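Local coordinates for protein probable mannosyltransferase KTR4 (Saccharomyces cerevisiae, PDB 5A07) that belongs to a glycosyltransferase family of the GT-A clan and is modelled here with guanosine-5'-diphosphate and a manganese ion bound, at residues 104-109 with 225-231; 99-103 with 133-137; 91-95 with 241-245; 52-58 with 293-299. One frame throughout, in Å; residues are numbered along the deposited sequence.

In the fold
Contacts 1, 2 and 3 form a continuous patch on one side of the chain, whereas contact 4 lies apart, its centre about 32 Å from that of contact 1. Contact 1 pairs the parallel strands 105-110 and 227-230 of the main sheet. Contact 2, centred about 11 Å away, ties the loop before 105-110 to the loop before strand 138-142; contact 3, about 9 Å further on, reaches the start of helix 245-251. Along the chain, contacts 1 and 2 cross, both nest inside contact 3, and contact 4 encloses all three. Contacts 1 to 3 thus tie the nucleotide-site sheet to loops and a helix at its edge, while contact 4 fastens the N-terminal helix to helix 293-297.

Contact 1. Residues 104-109 with 225-231; sequences KGTILS and YKYVWRL
T106 sits over one face of the Y225 ring, the two side chains crossing at about a right angle. Its CB is 3.7 Å from the centroid of the Y225 ring and only 11° off the ring normal, a CH-pi contact; the methyl spreads over the rim, CG2 coming 3.6 Å from Y225 CD2. With OG1 anti to the backbone N (chi1 -170°), the hydroxyl is within hydrogen-bonding range of T139 OG1, in strand 138-142, and of P137 O, just before it.

The two faces of the sheet differ. On that of T106 and V228, L108 packs through its stem, CB lying 4.2 Å from V228 CB. On the face of I107 and W229, I107 CG2 also reaches L231 CB (4.0 Å), just beyond the strand, the two side chains lying alongside and pointing the same way; W229 offers I107 mainly its CB and swings its indole toward helix 245-251.

A parallel ladder holds the two strands in register: T106 O accepts from W229 N at 2.9 Å, W229 O from L108 N at 2.7 Å, and L108 O from L231 N at 2.8 Å. K104 O takes two donors, K226 N and Y227 N. R230, about 5 Å from GDP, salt-bridges D354, E322 and the manganese ligand E232. Parallel pairing and family together identify the parallel part of the mixed, Rossmann-like sheet of a GT-A fold.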
loop_
_atom_site.group_PDB
_atom_site.type_symbol
_atom_site.label_atom_id
_atom_site.label_comp_id
_atom_site.label_asym_id
_atom_site.label_seq_id
_atom_site.Cartn_x
_atom_site.Cartn_y
_atom_site.Cartn_z
ATOM N N LYS B 104 19.248 5.853 0.128
ATOM C CA LYS B 104 18.760 6.743 -0.923
ATOM C C LYS B 104 17.206 6.776 -0.927
ATOM O O LYS B 104 16.549 6.126 -1.738
ATOM C CB LYS B 104 19.213 6.300 -2.324
ATOM C CG LYS B 104 20.647 5.969 -2.451
ATOM C CD LYS B 104 21.531 7.120 -2.447
ATOM C CE LYS B 104 22.755 6.787 -3.331
ATOM N NZ LYS B 104 23.866 7.630 -2.800
ATOM N N GLY B 105 16.659 7.548 0.008
ATOM C CA GLY B 105 15.257 7.506 0.285
ATOM C C GLY B 105 14.715 8.888 0.539
ATOM O O GLY B 105 15.485 9.799 0.934
ATOM N N THR B 106 13.400 9.019 0.316
ATOM C CA THR B 106 12.695 10.254 0.556
ATOM C C THR B 106 11.324 9.925 1.103
ATOM O O THR B 106 10.756 8.875 0.785
ATOM C CB THR B 106 12.587 11.100 -0.710
ATOM O OG1 THR B 106 12.099 12.415 -0.436
ATOM C CG2 THR B 106 11.747 10.402 -1.773
ATOM N N ILE B 107 10.815 10.858 1.890
ATOM C CA ILE B 107 9.405 10.894 2.226
ATOM C C ILE B 107 8.683 11.583 1.125
ATOM O O ILE B 107 9.113 12.640 0.706
ATOM C CB ILE B 107 9.208 11.602 3.542
ATOM C CG1 ILE B 107 9.959 10.816 4.594
ATOM C CG2 ILE B 107 7.742 11.586 3.881
ATOM C CD1 ILE B 107 10.405 11.686 5.645
ATOM N N LEU B 108 7.673 10.946 0.548
ATOM C CA LEU B 108 7.002 11.449 -0.612
ATOM C C LEU B 108 5.558 11.796 -0.340
ATOM O O LEU B 108 4.816 10.995 0.239
ATOM C CB LEU B 108 7.020 10.392 -1.732
ATOM C CG LEU B 108 6.138 10.721 -2.946
ATOM C CD1 LEU B 108 6.647 11.902 -3.751
ATOM C CD2 LEU B 108 6.028 9.518 -3.875
ATOM N N SER B 109 5.102 12.974 -0.786
ATOM C CA SER B 109 3.701 13.301 -0.717
ATOM C C SER B 109 3.250 13.938 -2.042
ATOM O O SER B 109 3.813 14.957 -2.472
ATOM C CB SER B 109 3.366 14.324 0.386
ATOM O OG SER B 109 3.949 14.064 1.654
ATOM N N TYR B 225 16.406 8.397 -6.124
ATOM C CA TYR B 225 16.089 7.618 -4.894
ATOM C C TYR B 225 15.788 6.151 -5.239
ATOM O O TYR B 225 15.160 5.883 -6.254
ATOM C CB TYR B 225 14.900 8.221 -4.178
ATOM C CG TYR B 225 15.092 9.618 -3.664
ATOM C CD1 TYR B 225 16.008 9.891 -2.712
ATOM C CD2 TYR B 225 14.415 10.660 -4.218
ATOM C CE1 TYR B 225 16.182 11.170 -2.217
ATOM C CE2 TYR B 225 14.571 11.943 -3.770
ATOM C CZ TYR B 225 15.449 12.193 -2.758
ATOM O OH TYR B 225 15.595 13.495 -2.338
ATOM N N LYS B 226 16.132 5.272 -4.291
ATOM C CA LYS B 226 15.758 3.879 -4.319
ATOM C C LYS B 226 14.457 3.596 -3.506
ATOM O O LYS B 226 13.681 2.685 -3.857
ATOM C CB LYS B 226 16.924 3.032 -3.741
ATOM C CG LYS B 226 16.641 1.529 -3.703
ATOM C CD LYS B 226 17.875 0.762 -3.325
ATOM C CE LYS B 226 17.622 -0.716 -3.069
ATOM N NZ LYS B 226 16.964 -1.421 -4.178
ATOM N N TYR B 227 14.224 4.395 -2.449
ATOM C CA TYR B 227 13.094 4.127 -1.522
ATOM C C TYR B 227 12.233 5.344 -1.388
ATOM O O TYR B 227 12.781 6.472 -1.357
ATOM C CB TYR B 227 13.611 3.808 -0.161
ATOM C CG TYR B 227 14.343 2.509 -0.053
ATOM C CD1 TYR B 227 13.653 1.290 -0.062
ATOM C CD2 TYR B 227 15.719 2.473 -0.021
ATOM C CE1 TYR B 227 14.306 0.100 0.016
ATOM C CE2 TYR B 227 16.377 1.258 0.068
ATOM C CZ TYR B 227 15.677 0.069 0.106
ATOM O OH TYR B 227 16.352 -1.175 0.164
ATOM N N VAL B 228 10.926 5.115 -1.200
ATOM C CA VAL B 228 10.022 6.196 -0.846
ATOM C C VAL B 228 9.245 5.716 0.360
ATOM O O VAL B 228 8.932 4.512 0.488
ATOM C CB VAL B 228 9.040 6.665 -1.950
ATOM C CG1 VAL B 228 9.758 7.200 -3.229
ATOM C CG2 VAL B 228 8.109 5.599 -2.306
ATOM N N TRP B 229 8.954 6.654 1.254
ATOM C CA TRP B 229 7.944 6.509 2.253
ATOM C C TRP B 229 6.821 7.432 1.777
ATOM O O TRP B 229 6.942 8.662 1.890
ATOM C CB TRP B 229 8.550 6.939 3.596
ATOM C CG TRP B 229 7.665 6.803 4.798
ATOM C CD1 TRP B 229 6.318 7.031 4.860
ATOM C CD2 TRP B 229 8.090 6.476 6.123
ATOM N NE1 TRP B 229 5.849 6.807 6.172
ATOM C CE2 TRP B 229 6.924 6.465 6.957
ATOM C CE3 TRP B 229 9.332 6.194 6.692
ATOM C CZ2 TRP B 229 6.997 6.178 8.318
ATOM C CZ3 TRP B 229 9.398 5.836 8.009
ATOM C CH2 TRP B 229 8.218 5.827 8.820
ATOM N N ARG B 230 5.705 6.876 1.351
ATOM C CA ARG B 230 4.515 7.631 1.016
ATOM C C ARG B 230 3.772 8.157 2.240
ATOM O O ARG B 230 3.377 7.374 3.105
ATOM C CB ARG B 230 3.575 6.801 0.174
ATOM C CG ARG B 230 2.268 7.488 -0.216
ATOM C CD ARG B 230 1.638 6.593 -1.236
ATOM N NE ARG B 230 0.266 6.912 -1.474
ATOM C CZ ARG B 230 -0.481 6.250 -2.325
ATOM N NH1 ARG B 230 0.018 5.268 -3.060
ATOM N NH2 ARG B 230 -1.733 6.584 -2.475
ATOM N N LEU B 231 3.518 9.474 2.239
ATOM C CA LEU B 231 2.807 10.188 3.279
ATOM C C LEU B 231 1.604 10.913 2.677
ATOM O O LEU B 231 1.711 11.554 1.622
ATOM C CB LEU B 231 3.735 11.225 3.885
ATOM C CG LEU B 231 3.178 11.927 5.095
ATOM C CD1 LEU B 231 3.019 10.987 6.287
ATOM C CD2 LEU B 231 4.145 13.043 5.445
#

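Contact 2. Residues 99-103 with 133-137; sequences LAGKA and NFGYP
Y136 reaches across to the backbone of G101 and A103. CB and CG remain on their own side, CG lying anti to the carbonyl carbon (chi1 -78°). Contact begins along the ring: CE1 of Y136 is 3.3 Å from A103 O, which lies near the ring plane at the edge, and 3.6 Å from G101 O. On the other branch, Y136 CE2 is 3.8 Å from G101 CA, and Y136 CZ closes to 3.4 Å of the same G101 CA. At the tip, OH accepts a hydrogen bond from A103 N at 3.0 Å, with an N-H...O angle of 150°; this nitrogen lies in the ring plane. The A103 methyl packs beside it, CB 3.3 Å from Y136 OH. D244 is a second partner of the hydroxyl and also bonds G101 N, so one carboxylate links both sides of the contact.

Beside the tyrosine, A100 CB lies 4.2 Å from F134 CD1, obliquely to the ring. Residues 99-102 form a type II beta turn, closed by K102 N to L99 O, with a glycine of positive phi (G101, 88°) at its third position, in the loop that leads into strand 105-110, which runs parallel to 138-142 in the GT-A sheet.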
loop_
_atom_site.group_PDB
_atom_site.type_symbol
_atom_site.label_atom_id
_atom_site.label_comp_id
_atom_site.label_asym_id
_atom_site.label_seq_id
_atom_site.Cartn_x
_atom_site.Cartn_y
_atom_site.Cartn_z
ATOM N N LEU B 99 25.617 4.659 9.254
ATOM C CA LEU B 99 24.652 4.448 8.175
ATOM C C LEU B 99 23.330 5.216 8.337
ATOM O O LEU B 99 22.467 5.153 7.462
ATOM C CB LEU B 99 24.383 2.956 8.024
ATOM C CG LEU B 99 25.608 2.117 7.557
ATOM C CD1 LEU B 99 25.287 0.621 7.669
ATOM C CD2 LEU B 99 25.985 2.481 6.139
ATOM N N ALA B 100 23.118 5.880 9.471
ATOM C CA ALA B 100 21.834 6.524 9.712
ATOM C C ALA B 100 21.641 7.632 8.735
ATOM O O ALA B 100 22.481 8.503 8.552
ATOM C CB ALA B 100 21.772 7.073 11.110
ATOM N N GLY B 101 20.532 7.624 8.052
ATOM C CA GLY B 101 20.237 8.731 7.152
ATOM C C GLY B 101 20.808 8.527 5.792
ATOM O O GLY B 101 20.610 9.386 4.934
ATOM N N LYS B 102 21.521 7.431 5.554
ATOM C CA LYS B 102 22.309 7.332 4.318
ATOM C C LYS B 102 21.665 6.537 3.253
ATOM O O LYS B 102 22.238 6.435 2.189
ATOM C CB LYS B 102 23.691 6.692 4.545
ATOM C CG LYS B 102 24.529 7.314 5.645
ATOM C CD LYS B 102 24.413 8.832 5.666
ATOM C CE LYS B 102 25.362 9.435 4.691
ATOM N NZ LYS B 102 26.666 9.418 5.396
ATOM N N ALA B 103 20.479 5.964 3.477
ATOM C CA ALA B 103 19.820 5.316 2.399
ATOM C C ALA B 103 19.408 6.306 1.367
ATOM O O ALA B 103 19.214 7.505 1.648
ATOM C CB ALA B 103 18.631 4.529 2.918
ATOM N N ASN B 133 14.917 12.092 14.090
ATOM C CA ASN B 133 16.165 11.426 14.430
ATOM C C ASN B 133 16.958 10.858 13.269
ATOM O O ASN B 133 18.054 10.337 13.478
ATOM C CB ASN B 133 15.882 10.308 15.464
ATOM C CG ASN B 133 15.448 10.856 16.766
ATOM O OD1 ASN B 133 15.955 11.871 17.182
ATOM N ND2 ASN B 133 14.443 10.297 17.346
ATOM N N PHE B 134 16.422 10.945 12.061
ATOM C CA PHE B 134 17.055 10.378 10.886
ATOM C C PHE B 134 17.234 11.362 9.739
ATOM O O PHE B 134 18.134 11.219 8.978
ATOM C CB PHE B 134 16.326 9.105 10.475
ATOM C CG PHE B 134 16.490 8.031 11.462
ATOM C CD1 PHE B 134 17.636 7.253 11.452
ATOM C CD2 PHE B 134 15.549 7.795 12.441
ATOM C CE1 PHE B 134 17.874 6.288 12.425
ATOM C CE2 PHE B 134 15.783 6.840 13.416
ATOM C CZ PHE B 134 16.932 6.061 13.424
ATOM N N GLY B 135 16.312 12.309 9.577
ATOM C CA GLY B 135 16.468 13.448 8.672
ATOM C C GLY B 135 16.389 13.179 7.212
ATOM O O GLY B 135 17.012 13.870 6.430
ATOM N N TYR B 136 15.596 12.185 6.798
ATOM C CA TYR B 136 15.362 11.950 5.383
ATOM C C TYR B 136 14.651 13.160 4.803
ATOM O O TYR B 136 13.780 13.806 5.440
ATOM C CB TYR B 136 14.575 10.623 5.148
ATOM C CG TYR B 136 15.561 9.434 5.292
ATOM C CD1 TYR B 136 16.400 9.091 4.241
ATOM C CD2 TYR B 136 15.694 8.712 6.470
ATOM C CE1 TYR B 136 17.348 8.075 4.356
ATOM C CE2 TYR B 136 16.646 7.712 6.604
ATOM C CZ TYR B 136 17.497 7.424 5.546
ATOM O OH TYR B 136 18.402 6.443 5.649
ATOM N N PRO B 137 14.915 13.446 3.555
ATOM C CA PRO B 137 14.274 14.560 2.875
ATOM C C PRO B 137 12.851 14.322 2.448
ATOM O O PRO B 137 12.373 13.187 2.438
ATOM C CB PRO B 137 15.089 14.687 1.572
ATOM C CG PRO B 137 15.658 13.330 1.345
ATOM C CD PRO B 137 15.847 12.706 2.706
#

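Contact 3. Residues 91-95 with 241-245; sequences NLVRS and INYDV
R94 grips the backbone at N242, while L92 packs on the Y243 side chain. The R94 chain leaves its backbone pointing away from 241-245 and doubles back through a bend at chi2 (-57°), which carries the guanidinium over L92: L92 CB stands 4.2 Å above the plane of the R94 guanidinium, near its centre. From there NH1 of R94 donates to N242 O at 3.0 Å. The oxygen lies in the guanidinium plane, but the donor stands 66° out of the carbonyl plane, so the bond uses neither lone pair direction. NH1 also has a salt bridge to E86.

Y243 holds CG between its backbone N and carbonyl carbon (chi1 58°), which puts the ring over its own backbone. There L92 meets it obliquely, CD2 lying 4.0 Å from Y243 CG, while the hydroxyl goes on to D376. D244 instead has CG anti to its N; its CB runs alongside V93 and points the same way, at 4.1 Å from V93 CB. D244 is the N-cap of helix 245-251, its OD1 bonding Q247 N while OD2 takes Y136 OH and G101 N.

The backbones join directly where D244 N donates to V93 O at 2.9 Å, in the carbonyl plane. Two waters extend the pairing: one takes V93 N and gives to D244 O, 2.8 Å away, the other takes S95 N and gives to N242 O at 2.7 Å. N242 O thus accepts from both R94 and water. Direct, water-mediated and R94 hydrogen bonds join the loop to the helix start, beside the packing of L92 on Y243 and V93 alongside D244.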
loop_
_atom_site.group_PDB
_atom_site.type_symbol
_atom_site.label_atom_id
_atom_site.label_comp_id
_atom_site.label_asym_id
_atom_site.label_seq_id
_atom_site.Cartn_x
_atom_site.Cartn_y
_atom_site.Cartn_z
ATOM N N ASN B 91 20.765 -6.174 12.999
ATOM C CA ASN B 91 21.449 -5.243 12.149
ATOM C C ASN B 91 20.818 -3.825 12.159
ATOM O O ASN B 91 20.966 -3.109 11.201
ATOM C CB ASN B 91 21.499 -5.867 10.746
ATOM C CG ASN B 91 20.110 -6.239 10.170
ATOM O OD1 ASN B 91 19.094 -5.584 10.385
ATOM N ND2 ASN B 91 20.110 -7.241 9.319
ATOM N N LEU B 92 20.007 -3.482 13.167
ATOM C CA LEU B 92 19.270 -2.195 13.147
ATOM C C LEU B 92 20.214 -1.003 13.181
ATOM O O LEU B 92 21.181 -1.011 13.946
ATOM C CB LEU B 92 18.304 -2.119 14.329
ATOM C CG LEU B 92 17.135 -3.130 14.281
ATOM C CD1 LEU B 92 16.211 -2.892 15.433
ATOM C CD2 LEU B 92 16.378 -3.054 12.959
ATOM N N VAL B 93 19.912 0.043 12.415
ATOM C CA VAL B 93 20.775 1.215 12.338
ATOM C C VAL B 93 20.144 2.295 13.200
ATOM O O VAL B 93 18.997 2.726 12.982
ATOM C CB VAL B 93 20.904 1.692 10.903
ATOM C CG1 VAL B 93 21.601 3.045 10.799
ATOM C CG2 VAL B 93 21.585 0.614 10.043
ATOM N N ARG B 94 20.861 2.709 14.220
ATOM C CA ARG B 94 20.360 3.688 15.195
ATOM C C ARG B 94 20.713 5.123 14.772
ATOM O O ARG B 94 21.603 5.346 13.964
ATOM C CB ARG B 94 20.991 3.437 16.590
ATOM C CG ARG B 94 20.794 2.048 17.152
ATOM C CD ARG B 94 19.323 1.723 17.235
ATOM N NE ARG B 94 19.061 0.404 17.798
ATOM C CZ ARG B 94 17.842 -0.063 18.036
ATOM N NH1 ARG B 94 16.777 0.667 17.708
ATOM N NH2 ARG B 94 17.680 -1.255 18.580
ATOM N N SER B 95 20.017 6.077 15.380
ATOM C CA SER B 95 20.180 7.488 15.097
ATOM C C SER B 95 21.646 7.794 15.329
ATOM O O SER B 95 22.155 7.381 16.353
ATOM C CB SER B 95 19.405 8.265 16.142
ATOM O OG SER B 95 19.454 9.632 15.786
ATOM N N ILE B 241 9.779 5.199 16.458
ATOM C CA ILE B 241 10.557 4.299 15.631
ATOM C C ILE B 241 12.003 4.717 15.720
ATOM O O ILE B 241 12.377 5.780 15.217
ATOM C CB ILE B 241 10.087 4.333 14.183
ATOM C CG1 ILE B 241 8.626 3.934 14.135
ATOM C CG2 ILE B 241 10.981 3.418 13.283
ATOM C CD1 ILE B 241 8.361 2.448 14.445
ATOM N N ASN B 242 12.816 3.873 16.365
ATOM C CA ASN B 242 14.192 4.206 16.715
ATOM C C ASN B 242 15.296 3.472 15.899
ATOM O O ASN B 242 16.416 3.300 16.355
ATOM C CB ASN B 242 14.376 3.962 18.207
ATOM C CG ASN B 242 13.682 5.016 19.010
ATOM O OD1 ASN B 242 13.821 6.188 18.745
ATOM N ND2 ASN B 242 12.944 4.613 19.978
ATOM N N TYR B 243 14.957 3.056 14.707
ATOM C CA TYR B 243 15.884 2.509 13.738
ATOM C C TYR B 243 15.552 3.119 12.410
ATOM O O TYR B 243 14.416 3.524 12.170
ATOM C CB TYR B 243 15.805 0.977 13.656
ATOM C CG TYR B 243 14.437 0.426 13.294
ATOM C CD1 TYR B 243 13.479 0.278 14.248
ATOM C CD2 TYR B 243 14.131 0.119 11.974
ATOM C CE1 TYR B 243 12.225 -0.189 13.932
ATOM C CE2 TYR B 243 12.903 -0.337 11.641
ATOM C CZ TYR B 243 11.947 -0.502 12.619
ATOM O OH TYR B 243 10.720 -0.953 12.316
ATOM N N ASP B 244 16.546 3.171 11.544
ATOM C CA ASP B 244 16.403 3.666 10.149
ATOM C C ASP B 244 15.616 2.657 9.319
ATOM O O ASP B 244 16.045 1.534 9.115
ATOM C CB ASP B 244 17.780 3.907 9.569
ATOM C CG ASP B 244 17.769 4.582 8.208
ATOM O OD1 ASP B 244 16.959 4.218 7.323
ATOM O OD2 ASP B 244 18.563 5.524 8.016
ATOM N N VAL B 245 14.424 3.056 8.901
ATOM C CA VAL B 245 13.480 2.178 8.260
ATOM C C VAL B 245 13.930 1.779 6.884
ATOM O O VAL B 245 13.885 0.611 6.520
ATOM C CB VAL B 245 12.080 2.846 8.215
ATOM C CG1 VAL B 245 11.095 2.096 7.357
ATOM C CG2 VAL B 245 11.508 2.918 9.614
HETATM O O HOH W 1 17.796 -0.114 10.512
HETATM O O HOH W 2 17.894 5.409 17.159
#

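Contact 4. Residues 52-58 with 293-299; sequences RLHEPLY and FAWLKDN. With ACT (acetate ion), chain H.
K297 bends twice, at chi2 (-61°) and chi3 (-53°), and so curls its chain past R52 O to set NZ 2.9 Å from L53 O, well above that carbonyl's plane. N299 takes the rotamer with CG between its backbone N and carbonyl carbon (chi1 55°), which lays its amide along the backbone of Y58. OD1 of N299 accepts from Y58 N at 2.9 Å, on a lone pair and in the carbonyl plane, while ND2 of N299 donates to Y58 O at 2.8 Å: two bonds that fix the amide's rotation. The backbone pair L57 N to K297 O, 3.0 Å, lies between these grips.

In this GT-A family protein the N-terminal helix 43-53 and the loop after it dock on the short helix 293-297, beside helices 272-282 and 354-365. L53 CD2 touches F293 CD1 at 3.7 Å, and R52 NH2 reaches the edge of the F293 ring, guanidinium and ring nearly perpendicular; R52 NH1 bonds S48 OG. L57 CD2 packs on A294 CB at 4.0 Å. K297 NZ is further held by G311 O, Y306 OH and an acetate, probably from the crystallisation liquor. A water spans Y58 OH and D298 OD2, 2.8 Å from the latter; D298 is also held by S300 OG and T420 OG1.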
loop_
_atom_site.group_PDB
_atom_site.type_symbol
_atom_site.label_atom_id
_atom_site.label_comp_id
_atom_site.label_asym_id
_atom_site.label_seq_id
_atom_site.Cartn_x
_atom_site.Cartn_y
_atom_site.Cartn_z
ATOM N N ARG B 52 -3.725 -22.904 -8.852
ATOM C CA ARG B 52 -4.144 -22.122 -7.662
ATOM C C ARG B 52 -4.767 -20.797 -8.074
ATOM O O ARG B 52 -5.734 -20.376 -7.473
ATOM C CB ARG B 52 -2.956 -21.843 -6.759
ATOM C CG ARG B 52 -2.726 -23.018 -5.856
ATOM C CD ARG B 52 -1.289 -23.425 -5.844
ATOM N NE ARG B 52 -0.456 -22.561 -5.040
ATOM C CZ ARG B 52 0.872 -22.476 -5.174
ATOM N NH1 ARG B 52 1.562 -23.185 -6.099
ATOM N NH2 ARG B 52 1.519 -21.672 -4.375
ATOM N N LEU B 53 -4.266 -20.187 -9.140
ATOM C CA LEU B 53 -4.791 -18.853 -9.552
ATOM C C LEU B 53 -6.170 -18.932 -10.183
ATOM O O LEU B 53 -6.825 -17.906 -10.344
ATOM C CB LEU B 53 -3.858 -18.180 -10.497
ATOM C CG LEU B 53 -2.578 -17.684 -9.850
ATOM C CD1 LEU B 53 -1.707 -17.065 -10.918
ATOM C CD2 LEU B 53 -2.853 -16.714 -8.743
ATOM N N HIS B 54 -6.622 -20.167 -10.461
ATOM C CA HIS B 54 -7.881 -20.440 -11.127
ATOM C C HIS B 54 -8.916 -21.197 -10.325
ATOM O O HIS B 54 -9.946 -21.553 -10.861
ATOM C CB HIS B 54 -7.617 -21.128 -12.492
ATOM C CG HIS B 54 -6.921 -20.218 -13.451
ATOM N ND1 HIS B 54 -7.567 -19.164 -14.053
ATOM C CD2 HIS B 54 -5.632 -20.119 -13.826
ATOM C CE1 HIS B 54 -6.720 -18.489 -14.808
ATOM N NE2 HIS B 54 -5.534 -19.051 -14.687
ATOM N N GLU B 55 -8.680 -21.362 -9.034
ATOM C CA GLU B 55 -9.668 -21.907 -8.187
ATOM C C GLU B 55 -9.749 -21.139 -6.842
ATOM O O GLU B 55 -8.733 -20.650 -6.382
ATOM C CB GLU B 55 -9.348 -23.396 -7.946
ATOM C CG GLU B 55 -8.146 -23.638 -7.026
ATOM C CD GLU B 55 -7.512 -25.051 -7.128
ATOM O OE1 GLU B 55 -8.124 -25.906 -7.784
ATOM O OE2 GLU B 55 -6.376 -25.285 -6.586
ATOM N N PRO B 56 -10.909 -21.192 -6.163
ATOM C CA PRO B 56 -11.050 -20.527 -4.872
ATOM C C PRO B 56 -10.199 -21.211 -3.851
ATOM O O PRO B 56 -9.904 -22.423 -3.958
ATOM C CB PRO B 56 -12.494 -20.657 -4.535
ATOM C CG PRO B 56 -13.074 -21.679 -5.480
ATOM C CD PRO B 56 -12.210 -21.665 -6.688
ATOM N N LEU B 57 -9.719 -20.451 -2.889
ATOM C CA LEU B 57 -8.894 -21.061 -1.882
ATOM C C LEU B 57 -9.692 -22.084 -1.046
ATOM O O LEU B 57 -9.091 -23.055 -0.495
ATOM C CB LEU B 57 -8.343 -19.979 -0.979
ATOM C CG LEU B 57 -7.299 -20.386 0.089
ATOM C CD1 LEU B 57 -6.068 -21.069 -0.542
ATOM C CD2 LEU B 57 -6.877 -19.124 0.843
ATOM N N TYR B 58 -10.972 -21.819 -0.830
ATOM C CA TYR B 58 -11.876 -22.686 -0.070
ATOM C C TYR B 58 -13.041 -23.106 -0.966
ATOM O O TYR B 58 -13.668 -22.285 -1.648
ATOM C CB TYR B 58 -12.442 -21.975 1.125
ATOM C CG TYR B 58 -11.369 -21.651 2.118
ATOM C CD1 TYR B 58 -10.906 -22.611 3.021
ATOM C CD2 TYR B 58 -10.748 -20.426 2.114
ATOM C CE1 TYR B 58 -9.839 -22.339 3.878
ATOM C CE2 TYR B 58 -9.733 -20.120 2.991
ATOM C CZ TYR B 58 -9.269 -21.048 3.876
ATOM O OH TYR B 58 -8.195 -20.735 4.669
ATOM N N PHE B 293 -0.128 -16.121 -3.340
ATOM C CA PHE B 293 -1.276 -16.572 -4.102
ATOM C C PHE B 293 -2.503 -16.868 -3.284
ATOM O O PHE B 293 -3.591 -16.564 -3.706
ATOM C CB PHE B 293 -0.899 -17.812 -4.940
ATOM C CG PHE B 293 0.291 -17.584 -5.812
ATOM C CD1 PHE B 293 0.295 -16.586 -6.763
ATOM C CD2 PHE B 293 1.414 -18.376 -5.688
ATOM C CE1 PHE B 293 1.414 -16.364 -7.572
ATOM C CE2 PHE B 293 2.514 -18.166 -6.508
ATOM C CZ PHE B 293 2.521 -17.134 -7.430
ATOM N N ALA B 294 -2.342 -17.432 -2.083
ATOM C CA ALA B 294 -3.465 -17.679 -1.259
ATOM C C ALA B 294 -4.219 -16.369 -0.861
ATOM O O ALA B 294 -5.464 -16.297 -0.845
ATOM C CB ALA B 294 -3.004 -18.468 -0.042
ATOM N N TRP B 295 -3.459 -15.353 -0.556
ATOM C CA TRP B 295 -4.012 -14.035 -0.204
ATOM C C TRP B 295 -4.863 -13.455 -1.311
ATOM O O TRP B 295 -5.929 -12.894 -1.035
ATOM C CB TRP B 295 -2.857 -13.100 0.109
ATOM C CG TRP B 295 -3.134 -11.713 0.540
ATOM C CD1 TRP B 295 -3.789 -11.315 1.654
ATOM C CD2 TRP B 295 -2.709 -10.511 -0.109
ATOM N NE1 TRP B 295 -3.813 -9.948 1.737
ATOM C CE2 TRP B 295 -3.122 -9.433 0.689
ATOM C CE3 TRP B 295 -2.041 -10.242 -1.265
ATOM C CZ2 TRP B 295 -2.895 -8.114 0.336
ATOM C CZ3 TRP B 295 -1.770 -8.928 -1.595
ATOM C CH2 TRP B 295 -2.206 -7.881 -0.793
ATOM N N LEU B 296 -4.467 -13.616 -2.567
ATOM C CA LEU B 296 -5.298 -13.214 -3.714
ATOM C C LEU B 296 -6.587 -14.070 -3.921
ATOM O O LEU B 296 -7.559 -13.611 -4.489
ATOM C CB LEU B 296 -4.498 -13.303 -4.978
ATOM C CG LEU B 296 -3.188 -12.529 -5.014
ATOM C CD1 LEU B 296 -2.450 -12.757 -6.298
ATOM C CD2 LEU B 296 -3.514 -11.028 -4.838
ATOM N N LYS B 297 -6.611 -15.290 -3.415
ATOM C CA LYS B 297 -7.660 -16.252 -3.739
ATOM C C LYS B 297 -8.559 -16.596 -2.577
ATOM O O LYS B 297 -9.446 -17.423 -2.729
ATOM C CB LYS B 297 -7.018 -17.529 -4.267
ATOM C CG LYS B 297 -6.154 -17.375 -5.468
ATOM C CD LYS B 297 -6.852 -16.837 -6.695
ATOM C CE LYS B 297 -8.098 -17.642 -7.051
ATOM N NZ LYS B 297 -8.751 -17.152 -8.342
ATOM N N ASP B 298 -8.425 -15.914 -1.432
ATOM C CA ASP B 298 -9.200 -16.215 -0.266
ATOM C C ASP B 298 -10.614 -15.732 -0.411
ATOM O O ASP B 298 -10.905 -14.508 -0.368
ATOM C CB ASP B 298 -8.600 -15.616 1.028
ATOM C CG ASP B 298 -9.209 -16.231 2.286
ATOM O OD1 ASP B 298 -10.232 -16.954 2.184
ATOM O OD2 ASP B 298 -8.766 -15.905 3.419
ATOM N N ASN B 299 -11.543 -16.687 -0.502
ATOM C CA ASN B 299 -12.932 -16.373 -0.757
ATOM C C ASN B 299 -13.767 -16.548 0.476
ATOM O O ASN B 299 -14.999 -16.365 0.447
ATOM C CB ASN B 299 -13.491 -17.299 -1.871
ATOM C CG ASN B 299 -13.305 -18.773 -1.548
ATOM O OD1 ASN B 299 -12.234 -19.207 -1.170
ATOM N ND2 ASN B 299 -14.350 -19.546 -1.732
HETATM C C ACT H . -11.831 -18.762 -10.065
HETATM O O ACT H . -12.436 -19.021 -8.989
HETATM O OXT ACT H . -10.652 -18.328 -10.147
HETATM C CH3 ACT H . -12.574 -18.985 -11.377
HETATM O O HOH W 3 -7.861 -17.974 5.024
#